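Local coordinates for protein putative Phosphate (Eubacterium rectale, PDB 3DAO) that is a putative hydrolase of the haloacid dehalogenase-like family and probably cleaves phosphate groups from its substrates, at residues P139-L144 with F150-V155; L51-I56 with K77-Y82; F169-F172 with K176-E179. One frame throughout, in Å; residues are numbered along the deposited sequence.

Interaction 1. Residues P139-L144 with F150-V155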
loop_
_atom_site.group_PDB
_atom_site.type_symbol
_atom_site.label_atom_id
_atom_site.label_comp_id
_atom_site.label_asym_id
_atom_site.label_seq_id
_atom_site.Cartn_x
_atom_site.Cartn_y
_atom_site.Cartn_z
ATOM N N PRO A 139 -2.873 21.950 -10.932
ATOM C CA PRO A 139 -2.142 22.035 -9.699
ATOM C C PRO A 139 -1.881 20.665 -9.076
ATOM O O PRO A 139 -0.783 20.381 -8.628
ATOM C CB PRO A 139 -3.038 22.909 -8.820
ATOM C CG PRO A 139 -3.790 23.781 -9.807
ATOM C CD PRO A 139 -4.017 22.885 -10.970
ATOM N N ILE A 140 -2.860 19.784 -9.087
ATOM C CA ILE A 140 -2.672 18.510 -8.404
ATOM C C ILE A 140 -1.703 17.639 -9.184
ATOM O O ILE A 140 -0.909 16.904 -8.595
ATOM C CB ILE A 140 -4.021 17.802 -8.119
ATOM C CG1 ILE A 140 -3.867 16.878 -6.904
ATOM C CG2 ILE A 140 -4.532 17.179 -9.377
ATOM C CD1 ILE A 140 -3.609 17.660 -5.553
ATOM N N PHE A 141 -1.751 17.732 -10.508
ATOM C CA PHE A 141 -0.800 16.991 -11.349
ATOM C C PHE A 141 0.616 17.413 -10.960
ATOM O O PHE A 141 1.513 16.617 -10.767
ATOM C CB PHE A 141 -0.979 17.306 -12.809
ATOM C CG PHE A 141 -0.022 16.562 -13.695
ATOM C CD1 PHE A 141 -0.342 15.289 -14.167
ATOM C CD2 PHE A 141 1.192 17.116 -14.033
ATOM C CE1 PHE A 141 0.537 14.600 -14.981
ATOM C CE2 PHE A 141 2.060 16.431 -14.834
ATOM C CZ PHE A 141 1.744 15.179 -15.295
ATOM N N HIS A 142 0.813 18.710 -10.893
ATOM C CA HIS A 142 2.121 19.240 -10.440
ATOM C C HIS A 142 2.527 18.813 -9.051
ATOM O O HIS A 142 3.716 18.565 -8.824
ATOM C CB HIS A 142 2.206 20.762 -10.615
ATOM C CG HIS A 142 2.298 21.154 -12.055
ATOM N ND1 HIS A 142 3.473 21.069 -12.764
ATOM C CD2 HIS A 142 1.363 21.592 -12.927
ATOM C CE1 HIS A 142 3.257 21.427 -14.016
ATOM N NE2 HIS A 142 1.987 21.760 -14.143
ATOM N N LEU A 143 1.569 18.714 -8.128
ATOM C CA LEU A 143 1.871 18.300 -6.768
ATOM C C LEU A 143 2.360 16.842 -6.773
ATOM O O LEU A 143 3.359 16.475 -6.134
ATOM C CB LEU A 143 0.673 18.434 -5.840
ATOM C CG LEU A 143 0.885 18.092 -4.357
ATOM C CD1 LEU A 143 1.713 19.174 -3.618
ATOM C CD2 LEU A 143 -0.465 17.859 -3.704
ATOM N N LEU A 144 1.629 16.026 -7.499
ATOM C CA LEU A 144 1.932 14.586 -7.568
ATOM C C LEU A 144 3.296 14.339 -8.168
ATOM O O LEU A 144 4.077 13.568 -7.645
ATOM C CB LEU A 144 0.885 13.850 -8.421
ATOM C CG LEU A 144 -0.508 13.851 -7.849
ATOM C CD1 LEU A 144 -1.508 13.124 -8.815
ATOM C CD2 LEU A 144 -0.507 13.283 -6.465
ATOM N N PHE A 150 5.940 11.263 -7.948
ATOM C CA PHE A 150 5.348 10.151 -8.671
ATOM C C PHE A 150 5.683 10.254 -10.137
ATOM O O PHE A 150 5.693 11.343 -10.703
ATOM C CB PHE A 150 3.829 10.116 -8.544
ATOM C CG PHE A 150 3.341 9.868 -7.182
ATOM C CD1 PHE A 150 3.829 8.811 -6.443
ATOM C CD2 PHE A 150 2.349 10.627 -6.654
ATOM C CE1 PHE A 150 3.354 8.562 -5.181
ATOM C CE2 PHE A 150 1.848 10.363 -5.410
ATOM C CZ PHE A 150 2.364 9.326 -4.661
ATOM N N GLU A 151 5.942 9.098 -10.753
ATOM C CA GLU A 151 6.109 9.025 -12.212
ATOM C C GLU A 151 4.748 9.126 -12.872
ATOM O O GLU A 151 3.896 8.244 -12.723
ATOM C CB GLU A 151 6.768 7.726 -12.655
ATOM C CG GLU A 151 8.204 7.621 -12.235
ATOM C CD GLU A 151 9.099 8.625 -12.958
ATOM O OE1 GLU A 151 8.849 8.939 -14.148
ATOM O OE2 GLU A 151 10.066 9.066 -12.326
HETATM N N MSE A 152 4.573 10.211 -13.619
HETATM C CA MSE A 152 3.314 10.524 -14.263
HETATM C C MSE A 152 3.475 10.431 -15.761
HETATM O O MSE A 152 4.594 10.575 -16.283
HETATM C CB MSE A 152 2.882 11.946 -13.895
HETATM C CG MSE A 152 2.820 12.238 -12.419
HETATM SE SE MSE A 152 1.540 11.182 -11.428
HETATM C CE MSE A 152 -0.063 11.795 -12.357
ATOM N N ARG A 153 2.389 10.053 -16.442
ATOM C CA ARG A 153 2.375 10.031 -17.901
ATOM C C ARG A 153 1.080 10.669 -18.372
ATOM O O ARG A 153 -0.012 10.228 -18.031
ATOM C CB ARG A 153 2.569 8.621 -18.493
ATOM C CG ARG A 153 3.750 7.885 -17.856
ATOM C CD ARG A 153 4.608 7.025 -18.790
ATOM N NE ARG A 153 3.883 6.107 -19.645
ATOM C CZ ARG A 153 4.437 5.022 -20.174
ATOM N NH1 ARG A 153 5.678 4.694 -19.869
ATOM N NH2 ARG A 153 3.730 4.236 -20.953
ATOM N N GLU A 154 1.241 11.735 -19.128
ATOM C CA GLU A 154 0.111 12.447 -19.694
ATOM C C GLU A 154 -0.291 11.743 -20.984
ATOM O O GLU A 154 0.545 11.413 -21.823
ATOM C CB GLU A 154 0.457 13.920 -19.912
ATOM C CG GLU A 154 -0.694 14.744 -20.439
ATOM C CD GLU A 154 -0.414 16.227 -20.479
ATOM O OE1 GLU A 154 0.765 16.642 -20.281
ATOM O OE2 GLU A 154 -1.400 16.974 -20.694
ATOM N N VAL A 155 -1.575 11.479 -21.103
ATOM C CA VAL A 155 -2.155 10.874 -22.306
ATOM C C VAL A 155 -3.428 11.618 -22.704
ATOM O O VAL A 155 -4.047 12.296 -21.880
ATOM C CB VAL A 155 -2.452 9.389 -22.116
ATOM C CG1 VAL A 155 -1.176 8.635 -21.863
ATOM C CG2 VAL A 155 -3.481 9.170 -20.990
#
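Apolar packing joins Phe141 and Leu144 of the helix to Met152 and Phe150. Met152 is a selenomethionine with its chain bent at both chi2 and chi3. The bend brings the methyl CE back beside Met152 CB, and both meet the Phe141 ring. Met152 CB lies 3.7 Å from Phe141 CZ, and Met152 CE lies 3.9 Å from Phe141 CE1. The Phe141 ring is carried out to this point by a chi1 of -180°, with CG anti to the backbone N. Leu144 divides its branches between two partners. Leu144 CD1 is 4.0 Å from Met152 CE, while Leu144 CD2 is 3.9 Å from Phe150 CE2. Leu144 CB lies at the edge of the Phe150 ring, in its plane.

The two segments belong to a beta-alpha-beta unit made of strand 131-133, helix 139-146 and strand 152-154. Phe124, on a further strand of the same sheet, touches both Leu144 and Met152.

One hydrogen bond supplements the packing. Phe150 N donates to Leu144 O at 3.0 Å, with an N-H...O angle of 162°. The bond ties the last turn of the helix to the chain entering strand 152-154.

Interaction 2. Residues L51-I56 with K77-Y82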
loop_
_atom_site.group_PDB
_atom_site.type_symbol
_atom_site.label_atom_id
_atom_site.label_comp_id
_atom_site.label_asym_id
_atom_site.label_seq_id
_atom_site.Cartn_x
_atom_site.Cartn_y
_atom_site.Cartn_z
ATOM N N LEU A 51 18.112 -11.152 11.004
ATOM C CA LEU A 51 16.889 -11.963 11.149
ATOM C C LEU A 51 16.701 -12.806 9.902
ATOM O O LEU A 51 16.371 -14.001 9.970
ATOM C CB LEU A 51 15.657 -11.065 11.403
ATOM C CG LEU A 51 15.620 -10.335 12.754
ATOM C CD1 LEU A 51 14.451 -9.309 12.787
ATOM C CD2 LEU A 51 15.572 -11.300 13.939
ATOM N N ILE A 52 16.975 -12.218 8.745
ATOM C CA ILE A 52 16.804 -12.962 7.496
ATOM C C ILE A 52 17.781 -14.143 7.415
ATOM O O ILE A 52 17.419 -15.258 7.032
ATOM C CB ILE A 52 16.929 -12.068 6.283
ATOM C CG1 ILE A 52 15.718 -11.135 6.268
ATOM C CG2 ILE A 52 16.967 -12.939 4.990
ATOM C CD1 ILE A 52 15.808 -9.947 5.267
ATOM N N ASP A 53 18.992 -13.864 7.846
ATOM C CA ASP A 53 20.093 -14.846 7.905
ATOM C C ASP A 53 19.750 -15.993 8.855
ATOM O O ASP A 53 20.229 -17.108 8.687
ATOM C CB ASP A 53 21.418 -14.174 8.306
ATOM C CG ASP A 53 22.022 -13.373 7.170
ATOM O OD1 ASP A 53 21.512 -13.492 6.044
ATOM O OD2 ASP A 53 22.973 -12.597 7.402
ATOM N N LYS A 54 18.865 -15.727 9.813
ATOM C CA LYS A 54 18.403 -16.741 10.783
ATOM C C LYS A 54 17.296 -17.577 10.180
ATOM O O LYS A 54 16.811 -18.527 10.787
ATOM C CB LYS A 54 17.934 -16.131 12.110
ATOM C CG LYS A 54 19.067 -15.567 12.974
ATOM N N GLY A 55 16.900 -17.197 8.980
ATOM C CA GLY A 55 15.906 -17.925 8.212
ATOM C C GLY A 55 14.507 -17.325 8.188
ATOM O O GLY A 55 13.572 -17.949 7.716
ATOM N N ILE A 56 14.366 -16.122 8.720
ATOM C CA ILE A 56 13.054 -15.453 8.736
ATOM C C ILE A 56 12.849 -14.741 7.391
ATOM O O ILE A 56 13.765 -14.155 6.850
ATOM C CB ILE A 56 12.941 -14.434 9.925
ATOM C CG1 ILE A 56 13.114 -15.168 11.273
ATOM C CG2 ILE A 56 11.604 -13.753 9.912
ATOM C CD1 ILE A 56 13.097 -14.300 12.558
ATOM N N LYS A 77 18.165 -4.465 -0.060
ATOM C CA LYS A 77 16.990 -4.584 -0.961
ATOM C C LYS A 77 16.818 -5.924 -1.646
ATOM O O LYS A 77 15.712 -6.372 -1.923
ATOM C CB LYS A 77 16.966 -3.424 -1.952
ATOM C CG LYS A 77 17.953 -3.524 -3.040
ATOM C CD LYS A 77 17.921 -2.341 -3.968
ATOM C CE LYS A 77 18.672 -2.658 -5.268
ATOM N NZ LYS A 77 20.092 -3.140 -5.053
ATOM N N HIS A 78 17.933 -6.590 -1.885
ATOM C CA HIS A 78 17.959 -7.896 -2.548
ATOM C C HIS A 78 17.405 -9.050 -1.718
ATOM O O HIS A 78 17.093 -10.103 -2.251
ATOM C CB HIS A 78 19.425 -8.241 -2.911
ATOM C CG HIS A 78 20.315 -8.320 -1.714
ATOM N ND1 HIS A 78 20.765 -7.194 -1.054
ATOM C CD2 HIS A 78 20.775 -9.382 -1.005
ATOM C CE1 HIS A 78 21.494 -7.561 -0.014
ATOM N NE2 HIS A 78 21.505 -8.881 0.049
ATOM N N LYS A 79 17.277 -8.842 -0.419
ATOM C CA LYS A 79 16.938 -9.931 0.490
ATOM C C LYS A 79 15.501 -9.902 0.982
ATOM O O LYS A 79 15.121 -10.707 1.807
ATOM C CB LYS A 79 17.780 -9.843 1.778
ATOM C CG LYS A 79 19.237 -9.859 1.652
ATOM C CD LYS A 79 19.849 -10.145 2.990
ATOM C CE LYS A 79 20.070 -11.630 3.237
ATOM N NZ LYS A 79 21.304 -11.751 4.093
ATOM N N LEU A 80 14.757 -8.927 0.494
ATOM C CA LEU A 80 13.376 -8.694 0.964
ATOM C C LEU A 80 12.319 -9.106 -0.026
ATOM O O LEU A 80 12.602 -9.309 -1.213
ATOM C CB LEU A 80 13.162 -7.187 1.274
ATOM C CG LEU A 80 14.133 -6.510 2.227
ATOM C CD1 LEU A 80 13.857 -5.020 2.364
ATOM C CD2 LEU A 80 14.054 -7.209 3.606
ATOM N N LEU A 81 11.096 -9.272 0.514
ATOM C CA LEU A 81 9.870 -9.409 -0.303
ATOM C C LEU A 81 9.067 -8.129 -0.141
ATOM O O LEU A 81 9.125 -7.453 0.888
ATOM C CB LEU A 81 9.052 -10.609 0.084
ATOM C CG LEU A 81 9.667 -11.955 -0.309
ATOM C CD1 LEU A 81 8.809 -13.064 0.255
ATOM C CD2 LEU A 81 9.798 -12.072 -1.808
ATOM N N TYR A 82 8.372 -7.766 -1.210
ATOM C CA TYR A 82 7.662 -6.488 -1.282
ATOM C C TYR A 82 6.205 -6.604 -1.652
ATOM O O TYR A 82 5.836 -7.246 -2.633
ATOM C CB TYR A 82 8.319 -5.598 -2.349
ATOM C CG TYR A 82 9.778 -5.329 -2.093
ATOM C CD1 TYR A 82 10.747 -6.230 -2.483
ATOM C CD2 TYR A 82 10.191 -4.171 -1.459
ATOM C CE1 TYR A 82 12.075 -5.991 -2.233
ATOM C CE2 TYR A 82 11.534 -3.929 -1.199
ATOM C CZ TYR A 82 12.466 -4.834 -1.580
ATOM O OH TYR A 82 13.812 -4.571 -1.305
#
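Ile52 and Asp53, at the C-terminal end of helix 42-53, meet Lys79 and Leu80 in the connection leading into strand 81-84. The helix ends in a Schellman motif. Gly55 has positive phi, and two bonds run back into the last turn, from Ile56 N to Leu51 O and from Gly55 N to Ile52 O. Helix and strand both belong to the alpha/beta core of the haloacid dehalogenase-like fold.

The tight part is built on Ile52. Ile52 CD1 reaches between backbone and side chain, 3.6 Å from Lys79 O and 3.7 Å from Leu80 CD2. The Ile52 and Leu80 side chains cross at about a right angle. Phe58 of strand 57-61 touches both and continues this apolar patch inward. The other Ile52 branch, CG2, lies 3.8 Å from CE of Lys79, so the lysine chain passes over the isoleucine on its way outward.

The outer part is polar and faces solvent. Asp53 is exposed, and its carboxylate forms a salt bridge with Lys79. The lysine chain bends at chi3 (91°) and again at chi4, which turns its end toward the helix. There the ammonium group also pairs with Asp49, one helical turn earlier. Two carboxylates thus share one lysine, which would be expected to favour its charged form. Lys79 NZ meets Asp53 OD1 at 2.6 Å, on the syn side and 22° out of the carboxylate plane.

Interaction 3. Residues F169-F172 with K176-E179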
loop_
_atom_site.group_PDB
_atom_site.type_symbol
_atom_site.label_atom_id
_atom_site.label_comp_id
_atom_site.label_asym_id
_atom_site.label_seq_id
_atom_site.Cartn_x
_atom_site.Cartn_y
_atom_site.Cartn_z
ATOM N N PHE A 169 -7.615 3.191 -9.755
ATOM C CA PHE A 169 -8.324 4.275 -10.418
ATOM C C PHE A 169 -8.699 5.227 -9.292
ATOM O O PHE A 169 -9.305 4.829 -8.293
ATOM C CB PHE A 169 -9.560 3.798 -11.162
ATOM C CG PHE A 169 -10.391 4.943 -11.735
ATOM C CD1 PHE A 169 -10.179 5.395 -13.000
ATOM C CD2 PHE A 169 -11.376 5.540 -10.980
ATOM C CE1 PHE A 169 -10.912 6.452 -13.520
ATOM C CE2 PHE A 169 -12.130 6.584 -11.511
ATOM C CZ PHE A 169 -11.884 7.023 -12.789
ATOM N N THR A 170 -8.319 6.480 -9.468
ATOM C CA THR A 170 -8.511 7.492 -8.461
ATOM C C THR A 170 -9.257 8.716 -8.963
ATOM O O THR A 170 -8.945 9.266 -10.025
ATOM C CB THR A 170 -7.130 7.969 -7.959
ATOM O OG1 THR A 170 -6.468 6.871 -7.289
ATOM C CG2 THR A 170 -7.248 9.150 -6.975
ATOM N N VAL A 171 -10.229 9.146 -8.163
ATOM C CA VAL A 171 -11.000 10.374 -8.453
ATOM C C VAL A 171 -10.491 11.470 -7.536
ATOM O O VAL A 171 -10.225 11.237 -6.368
ATOM C CB VAL A 171 -12.510 10.193 -8.191
ATOM C CG1 VAL A 171 -13.280 11.362 -8.800
ATOM C CG2 VAL A 171 -13.007 8.804 -8.759
ATOM N N PHE A 172 -10.349 12.658 -8.103
ATOM C CA PHE A 172 -9.933 13.859 -7.388
ATOM C C PHE A 172 -10.884 15.032 -7.569
ATOM O O PHE A 172 -11.450 15.276 -8.641
ATOM C CB PHE A 172 -8.554 14.335 -7.876
ATOM C CG PHE A 172 -8.128 15.657 -7.272
ATOM C CD1 PHE A 172 -7.619 15.700 -6.006
ATOM C CD2 PHE A 172 -8.231 16.841 -7.985
ATOM C CE1 PHE A 172 -7.230 16.916 -5.422
ATOM C CE2 PHE A 172 -7.822 18.049 -7.402
ATOM C CZ PHE A 172 -7.344 18.067 -6.134
ATOM N N LYS A 176 -14.621 18.322 -2.420
ATOM C CA LYS A 176 -15.844 17.521 -2.156
ATOM C C LYS A 176 -15.908 16.316 -3.039
ATOM O O LYS A 176 -16.957 15.957 -3.559
ATOM C CB LYS A 176 -17.108 18.361 -2.337
ATOM C CG LYS A 176 -17.205 19.050 -3.694
ATOM C CD LYS A 176 -18.536 19.808 -3.841
ATOM C CE LYS A 176 -18.558 20.691 -5.082
ATOM N NZ LYS A 176 -19.843 21.406 -5.226
ATOM N N CYS A 177 -14.793 15.610 -3.099
ATOM C CA CYS A 177 -14.711 14.434 -3.957
ATOM C C CYS A 177 -15.685 13.314 -3.557
ATOM O O CYS A 177 -16.514 12.867 -4.356
ATOM C CB CYS A 177 -13.284 13.896 -3.999
ATOM S SG CYS A 177 -13.105 12.615 -5.254
ATOM N N GLU A 178 -15.564 12.835 -2.326
ATOM C CA GLU A 178 -16.446 11.772 -1.852
ATOM C C GLU A 178 -17.903 12.213 -1.980
ATOM O O GLU A 178 -18.767 11.450 -2.380
ATOM C CB GLU A 178 -16.139 11.377 -0.405
ATOM C CG GLU A 178 -16.981 10.221 0.061
ATOM C CD GLU A 178 -16.739 9.863 1.511
ATOM O OE1 GLU A 178 -16.331 10.751 2.305
ATOM O OE2 GLU A 178 -17.032 8.710 1.866
ATOM N N GLU A 179 -18.132 13.457 -1.621
ATOM C CA GLU A 179 -19.468 14.051 -1.639
ATOM C C GLU A 179 -20.045 13.947 -3.046
ATOM O O GLU A 179 -21.215 13.586 -3.238
ATOM C CB GLU A 179 -19.419 15.493 -1.180
ATOM C CG GLU A 179 -20.747 16.222 -1.370
ATOM C CD GLU A 179 -20.692 17.645 -0.902
ATOM O OE1 GLU A 179 -20.116 17.896 0.174
ATOM O OE2 GLU A 179 -21.222 18.520 -1.615
#
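The peptide group joining Val171 to Phe172 offers one face to Cys177, whose sulfur sits above it. Cys177 SG is 3.4 Å from Val171 O and 3.7 Å from Val171 C. It stands almost directly above the carbonyl oxygen, on one face of the peptide. Phe172 N, at 4.0 Å from Cys177 SG, is less closely approached. Around this peptide the strand is held in its sheet, with Val171 backbone-bonded to Val203 and Phe172 to Asp122. The Phe172 side chain leaves the strand away from the helix, and its ring meets that of Trp202 with the planes at about 50°.

The sulfur also touches the Val171 side chain, with Cys177 SG 3.8 Å from Val171 CG1. Cys177 has SG anti to its backbone N (chi1 -171°), which extends the thiol from the start of the helix toward the strand. Val203, on the neighbouring antiparallel strand 202-207, also touches Cys177.

The contact spans a tight connection from strand 168-172 to helix 177-181, with Lys176 at the N-cap position. It lies in the six-stranded sheet domain, consistent with the cap of this hydrolase family.

All three touching residues are buried, yet the two segments cover little of each other. The sulfur approaches the carbonyl from above, roughly at right angles to the C=O bond. This implies van der Waals packing, perhaps with a weak polar component, and not a directional bond.

From the N terminus, interaction 2 comes first. It closes a long excursion through strand 57-61 and helix 66-72, and ties helix 42-53 to the approach to strand 81-84 in the core domain. Interaction 1 follows, closing a short link of five residues between a helix and an edge strand of the six-stranded sheet. Interaction 3 closes the short connection from strand 168-172 to helix 177-181. The three are in series, so none nests in or crosses another. Interactions 1 and 3 touch where Ile140 CG1 packs at 3.7 Å from Phe172 CE1. Interaction 2 stands apart, its centre 34 Å from that of interaction 1 and 38 Å from that of interaction 3.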